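Local structure of Lmo0812 protein (Listeria monocytogenes serovar 1/2a, 4YF1) at residues W95-V106 / L149-N160. The protein is a putative pyrophosphohydrolase of the HD-domain family, which may remove the 3'-diphosphate from guanosine-3',5'-bis(diphosphate). Sequence-based numbering, arbitrary orientation.
Sequences WEERKAHTIEQV and LQKWYNQGIKNN
Trp95 reaches Leu149 with the far edge of its six-membered ring. CH2 of Trp95 lies 3.6 Å from Leu149 O, near the ring plane. CG of Trp95 is anti to the backbone N (chi1 -170°), which carries the indole across to the helix of Leu149. The amide of Gln150 stands steeply to this indole, planes 79° apart. Lys99 lies over the phenol of Tyr153. Lys99 CG is 3.5 Å from the centroid of the Tyr153 ring, almost on the ring normal, a CH-pi contact. A bend at chi2 keeps the chain on that face, and Lys99 CE comes within 3.4 Å of Tyr153 CE2. The ammonium group goes on to a salt bridge with Glu89. In this all-helical HD-type fold the segments 95-106 and 149-160 run nearly parallel, their axes 8.8 Å apart at closest approach. Tyr153 is a knob in a hole formed by Trp95, Lys99, Thr102 and Ile103. One water bridges Thr102 OG1 and Tyr153 OH. In the other direction, Ile103 is a knob among Trp152, Gly156, Ile157 and Asn160. Ile103 CD1 sits over one face of the Trp152 six-membered ring and lies 4.0 Å from Gly156 CA. Val106 CG1 meets Asn160 CB at 3.9 Å. Asn160 ND2 bonds Gly156 O at 2.8 Å.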
loop_
_atom_site.group_PDB
_atom_site.type_symbol
_atom_site.label_atom_id
_atom_site.label_comp_id
_atom_site.label_asym_id
_atom_site.label_seq_id
_atom_site.Cartn_x
_atom_site.Cartn_y
_atom_site.Cartn_z
ATOM N N TRP A 95 5.208 -25.421 8.706
ATOM C CA TRP A 95 6.180 -24.329 8.680
ATOM C C TRP A 95 7.376 -24.709 7.836
ATOM O O TRP A 95 7.758 -23.967 6.912
ATOM C CB TRP A 95 6.628 -23.973 10.106
ATOM C CG TRP A 95 7.473 -22.673 10.279
ATOM C CD1 TRP A 95 7.013 -21.428 10.660
ATOM C CD2 TRP A 95 8.887 -22.552 10.163
ATOM N NE1 TRP A 95 8.062 -20.565 10.816
ATOM C CE2 TRP A 95 9.222 -21.218 10.486
ATOM C CE3 TRP A 95 9.908 -23.434 9.792
ATOM C CZ2 TRP A 95 10.547 -20.750 10.444
ATOM C CZ3 TRP A 95 11.235 -22.970 9.773
ATOM C CH2 TRP A 95 11.541 -21.660 10.107
ATOM N N GLU A 96 7.929 -25.893 8.072
ATOM C CA GLU A 96 9.089 -26.345 7.271
ATOM C C GLU A 96 8.786 -26.383 5.737
ATOM O O GLU A 96 9.641 -26.021 4.919
ATOM C CB GLU A 96 9.537 -27.703 7.738
ATOM C CG GLU A 96 10.276 -27.672 9.062
ATOM C CD GLU A 96 10.433 -29.065 9.635
ATOM O OE1 GLU A 96 9.400 -29.668 9.986
ATOM O OE2 GLU A 96 11.570 -29.556 9.701
ATOM N N GLU A 97 7.579 -26.798 5.382
ATOM C CA GLU A 97 7.220 -26.901 3.973
ATOM C C GLU A 97 7.021 -25.496 3.387
ATOM O O GLU A 97 7.486 -25.218 2.287
ATOM C CB GLU A 97 6.012 -27.838 3.757
ATOM C CG GLU A 97 6.373 -29.308 4.014
ATOM C CD GLU A 97 5.239 -30.305 3.775
ATOM O OE1 GLU A 97 4.173 -29.960 3.204
ATOM O OE2 GLU A 97 5.416 -31.481 4.181
ATOM N N ARG A 98 6.331 -24.623 4.120
ATOM C CA ARG A 98 6.097 -23.232 3.651
ATOM C C ARG A 98 7.420 -22.526 3.431
ATOM O O ARG A 98 7.646 -21.827 2.453
ATOM C CB ARG A 98 5.258 -22.464 4.676
ATOM C CG ARG A 98 3.815 -22.935 4.768
ATOM C CD ARG A 98 2.957 -22.134 5.730
ATOM N NE ARG A 98 3.059 -22.580 7.137
ATOM C CZ ARG A 98 3.469 -21.858 8.181
ATOM N NH1 ARG A 98 3.471 -22.421 9.396
ATOM N NH2 ARG A 98 3.843 -20.588 8.075
ATOM N N LYS A 99 8.327 -22.738 4.370
ATOM C CA LYS A 99 9.631 -22.120 4.297
ATOM C C LYS A 99 10.493 -22.668 3.186
ATOM O O LYS A 99 11.161 -21.890 2.482
ATOM C CB LYS A 99 10.325 -22.197 5.680
ATOM C CG LYS A 99 9.974 -21.016 6.550
ATOM C CD LYS A 99 8.551 -20.488 6.524
ATOM C CE LYS A 99 8.541 -19.095 7.079
ATOM N NZ LYS A 99 7.215 -18.457 7.295
ATOM N N ALA A 100 10.437 -23.975 2.957
ATOM C CA ALA A 100 11.208 -24.538 1.856
ATOM C C ALA A 100 10.684 -23.968 0.509
ATOM O O ALA A 100 11.473 -23.735 -0.443
ATOM C CB ALA A 100 11.087 -26.049 1.854
ATOM N N HIS A 101 9.373 -23.777 0.432
ATOM C CA HIS A 101 8.798 -23.268 -0.808
ATOM C C HIS A 101 9.237 -21.823 -1.046
ATOM O O HIS A 101 9.453 -21.416 -2.194
ATOM C CB HIS A 101 7.285 -23.411 -0.858
ATOM C CG HIS A 101 6.813 -24.830 -0.883
ATOM N ND1 HIS A 101 5.575 -25.208 -0.413
ATOM C CD2 HIS A 101 7.446 -25.971 -1.224
ATOM C CE1 HIS A 101 5.444 -26.514 -0.518
ATOM N NE2 HIS A 101 6.575 -27.004 -0.990
ATOM N N THR A 102 9.383 -21.054 0.022
ATOM C CA THR A 102 9.868 -19.663 -0.111
ATOM C C THR A 102 11.338 -19.609 -0.569
ATOM O O THR A 102 11.707 -18.765 -1.439
ATOM C CB THR A 102 9.584 -18.867 1.142
ATOM O OG1 THR A 102 8.171 -18.776 1.286
ATOM C CG2 THR A 102 10.170 -17.464 1.090
ATOM N N ILE A 103 12.170 -20.507 -0.053
ATOM C CA ILE A 103 13.572 -20.600 -0.488
ATOM C C ILE A 103 13.660 -20.921 -1.992
ATOM O O ILE A 103 14.417 -20.233 -2.727
ATOM C CB ILE A 103 14.356 -21.625 0.358
ATOM C CG1 ILE A 103 14.462 -21.079 1.781
ATOM C CG2 ILE A 103 15.742 -21.904 -0.230
ATOM C CD1 ILE A 103 14.901 -22.125 2.812
ATOM N N GLU A 104 12.835 -21.869 -2.470
ATOM C CA GLU A 104 12.829 -22.202 -3.891
ATOM C C GLU A 104 12.406 -20.969 -4.720
ATOM O O GLU A 104 12.972 -20.705 -5.792
ATOM C CB GLU A 104 11.894 -23.411 -4.216
ATOM C CG GLU A 104 11.764 -23.723 -5.736
ATOM C CD GLU A 104 10.740 -24.816 -6.100
ATOM O OE1 GLU A 104 10.012 -25.324 -5.207
ATOM O OE2 GLU A 104 10.680 -25.195 -7.285
ATOM N N GLN A 105 11.404 -20.243 -4.225
ATOM C CA GLN A 105 10.911 -19.058 -4.928
ATOM C C GLN A 105 11.960 -17.911 -4.966
ATOM O O GLN A 105 12.116 -17.236 -6.029
ATOM C CB GLN A 105 9.583 -18.623 -4.330
ATOM C CG GLN A 105 8.981 -17.371 -4.900
ATOM C CD GLN A 105 8.448 -17.568 -6.282
ATOM O OE1 GLN A 105 8.416 -18.674 -6.826
ATOM N NE2 GLN A 105 7.981 -16.483 -6.845
ATOM N N VAL A 106 12.697 -17.713 -3.869
ATOM C CA VAL A 106 13.732 -16.690 -3.850
ATOM C C VAL A 106 14.885 -17.117 -4.742
ATOM O O VAL A 106 15.563 -16.253 -5.327
ATOM C CB VAL A 106 14.186 -16.271 -2.439
ATOM C CG1 VAL A 106 15.322 -17.152 -1.949
ATOM C CG2 VAL A 106 14.637 -14.802 -2.404
ATOM N N LEU A 149 15.941 -23.953 13.152
ATOM C CA LEU A 149 15.023 -23.775 12.043
ATOM C C LEU A 149 15.070 -22.353 11.489
ATOM O O LEU A 149 15.058 -22.165 10.252
ATOM C CB LEU A 149 13.588 -24.161 12.442
ATOM C CG LEU A 149 13.234 -25.648 12.381
ATOM C CD1 LEU A 149 11.798 -25.855 12.856
ATOM C CD2 LEU A 149 13.405 -26.211 10.968
ATOM N N GLN A 150 15.101 -21.362 12.376
ATOM C CA GLN A 150 15.222 -19.962 11.955
ATOM C C GLN A 150 16.542 -19.691 11.261
ATOM O O GLN A 150 16.590 -18.927 10.282
ATOM C CB GLN A 150 14.971 -18.988 13.101
ATOM C CG GLN A 150 13.507 -18.930 13.499
ATOM C CD GLN A 150 12.625 -18.209 12.496
ATOM O OE1 GLN A 150 13.069 -17.839 11.417
ATOM N NE2 GLN A 150 11.357 -18.062 12.825
ATOM N N LYS A 151 17.606 -20.326 11.729
ATOM C CA LYS A 151 18.893 -20.211 11.059
ATOM C C LYS A 151 18.872 -20.826 9.672
ATOM O O LYS A 151 19.313 -20.178 8.681
ATOM C CB LYS A 151 19.955 -20.878 11.874
ATOM C CG LYS A 151 21.352 -20.886 11.277
ATOM C CD LYS A 151 22.318 -21.244 12.412
ATOM C CE LYS A 151 23.756 -21.377 11.970
ATOM N NZ LYS A 151 24.028 -22.703 11.351
ATOM N N TRP A 152 18.312 -22.043 9.589
ATOM C CA TRP A 152 18.216 -22.751 8.320
ATOM C C TRP A 152 17.451 -21.902 7.306
ATOM O O TRP A 152 17.843 -21.809 6.155
ATOM C CB TRP A 152 17.535 -24.115 8.493
ATOM C CG TRP A 152 16.973 -24.697 7.219
ATOM C CD1 TRP A 152 17.647 -25.371 6.238
ATOM C CD2 TRP A 152 15.607 -24.627 6.792
ATOM N NE1 TRP A 152 16.770 -25.732 5.234
ATOM C CE2 TRP A 152 15.519 -25.282 5.556
ATOM C CE3 TRP A 152 14.449 -24.075 7.348
ATOM C CZ2 TRP A 152 14.321 -25.397 4.862
ATOM C CZ3 TRP A 152 13.245 -24.200 6.663
ATOM C CH2 TRP A 152 13.192 -24.858 5.435
ATOM N N TYR A 153 16.359 -21.303 7.759
ATOM C CA TYR A 153 15.479 -20.498 6.889
ATOM C C TYR A 153 16.145 -19.231 6.338
ATOM O O TYR A 153 16.205 -19.021 5.111
ATOM C CB TYR A 153 14.195 -20.166 7.665
ATOM C CG TYR A 153 13.229 -19.265 6.948
ATOM C CD1 TYR A 153 12.966 -19.445 5.599
ATOM C CD2 TYR A 153 12.495 -18.282 7.634
ATOM C CE1 TYR A 153 12.069 -18.637 4.936
ATOM C CE2 TYR A 153 11.570 -17.473 6.962
ATOM C CZ TYR A 153 11.373 -17.659 5.621
ATOM O OH TYR A 153 10.431 -16.910 4.911
ATOM N N ASN A 154 16.672 -18.414 7.244
ATOM C CA ASN A 154 17.312 -17.151 6.881
ATOM C C ASN A 154 18.592 -17.360 6.076
ATOM O O ASN A 154 18.833 -16.649 5.057
ATOM C CB ASN A 154 17.500 -16.298 8.134
ATOM C CG ASN A 154 16.180 -15.769 8.661
ATOM O OD1 ASN A 154 15.581 -16.289 9.643
ATOM N ND2 ASN A 154 15.672 -14.789 7.990
ATOM N N GLN A 155 19.367 -18.385 6.439
ATOM C CA GLN A 155 20.558 -18.721 5.645
ATOM C C GLN A 155 20.123 -19.186 4.257
ATOM O O GLN A 155 20.780 -18.832 3.233
ATOM C CB GLN A 155 21.438 -19.756 6.355
ATOM C CG GLN A 155 22.200 -19.095 7.456
ATOM C CD GLN A 155 23.165 -20.032 8.153
ATOM O OE1 GLN A 155 23.120 -21.260 7.999
ATOM N NE2 GLN A 155 24.061 -19.454 8.872
ATOM N N GLY A 156 19.000 -19.917 4.188
ATOM C CA GLY A 156 18.462 -20.351 2.890
ATOM C C GLY A 156 18.118 -19.165 1.957
ATOM O O GLY A 156 18.437 -19.200 0.744
ATOM N N ILE A 157 17.452 -18.145 2.500
ATOM C CA ILE A 157 17.110 -16.945 1.714
ATOM C C ILE A 157 18.418 -16.270 1.300
ATOM O O ILE A 157 18.661 -16.019 0.110
ATOM C CB ILE A 157 16.231 -15.939 2.504
ATOM C CG1 ILE A 157 14.871 -16.558 2.931
ATOM C CG2 ILE A 157 15.991 -14.675 1.666
ATOM C CD1 ILE A 157 14.053 -17.135 1.804
ATOM N N LYS A 158 19.284 -16.017 2.290
ATOM C CA LYS A 158 20.556 -15.365 2.018
ATOM C C LYS A 158 21.382 -16.075 0.942
ATOM O O LYS A 158 21.904 -15.421 0.014
ATOM C CB LYS A 158 21.365 -15.135 3.298
ATOM C CG LYS A 158 22.819 -14.781 3.054
ATOM C CD LYS A 158 23.568 -14.762 4.367
ATOM C CE LYS A 158 25.034 -15.078 4.164
ATOM N NZ LYS A 158 25.237 -16.498 3.723
ATOM N N ASN A 159 21.467 -17.402 1.010
ATOM C CA ASN A 159 22.277 -18.155 0.043
ATOM C C ASN A 159 21.636 -18.412 -1.310
ATOM O O ASN A 159 22.299 -18.924 -2.191
ATOM C CB ASN A 159 22.734 -19.475 0.669
ATOM C CG ASN A 159 23.706 -19.240 1.800
ATOM O OD1 ASN A 159 24.415 -18.237 1.787
ATOM N ND2 ASN A 159 23.718 -20.112 2.793
ATOM N N ASN A 160 20.368 -18.065 -1.465
ATOM C CA ASN A 160 19.676 -18.300 -2.739
ATOM C C ASN A 160 19.179 -17.028 -3.428
ATOM O O ASN A 160 18.970 -17.038 -4.657
ATOM C CB ASN A 160 18.531 -19.290 -2.513
ATOM C CG ASN A 160 19.029 -20.716 -2.366
ATOM O OD1 ASN A 160 19.325 -21.377 -3.352
ATOM N ND2 ASN A 160 19.145 -21.190 -1.127
HETATM O O HOH W 1 7.842 -17.633 3.546
#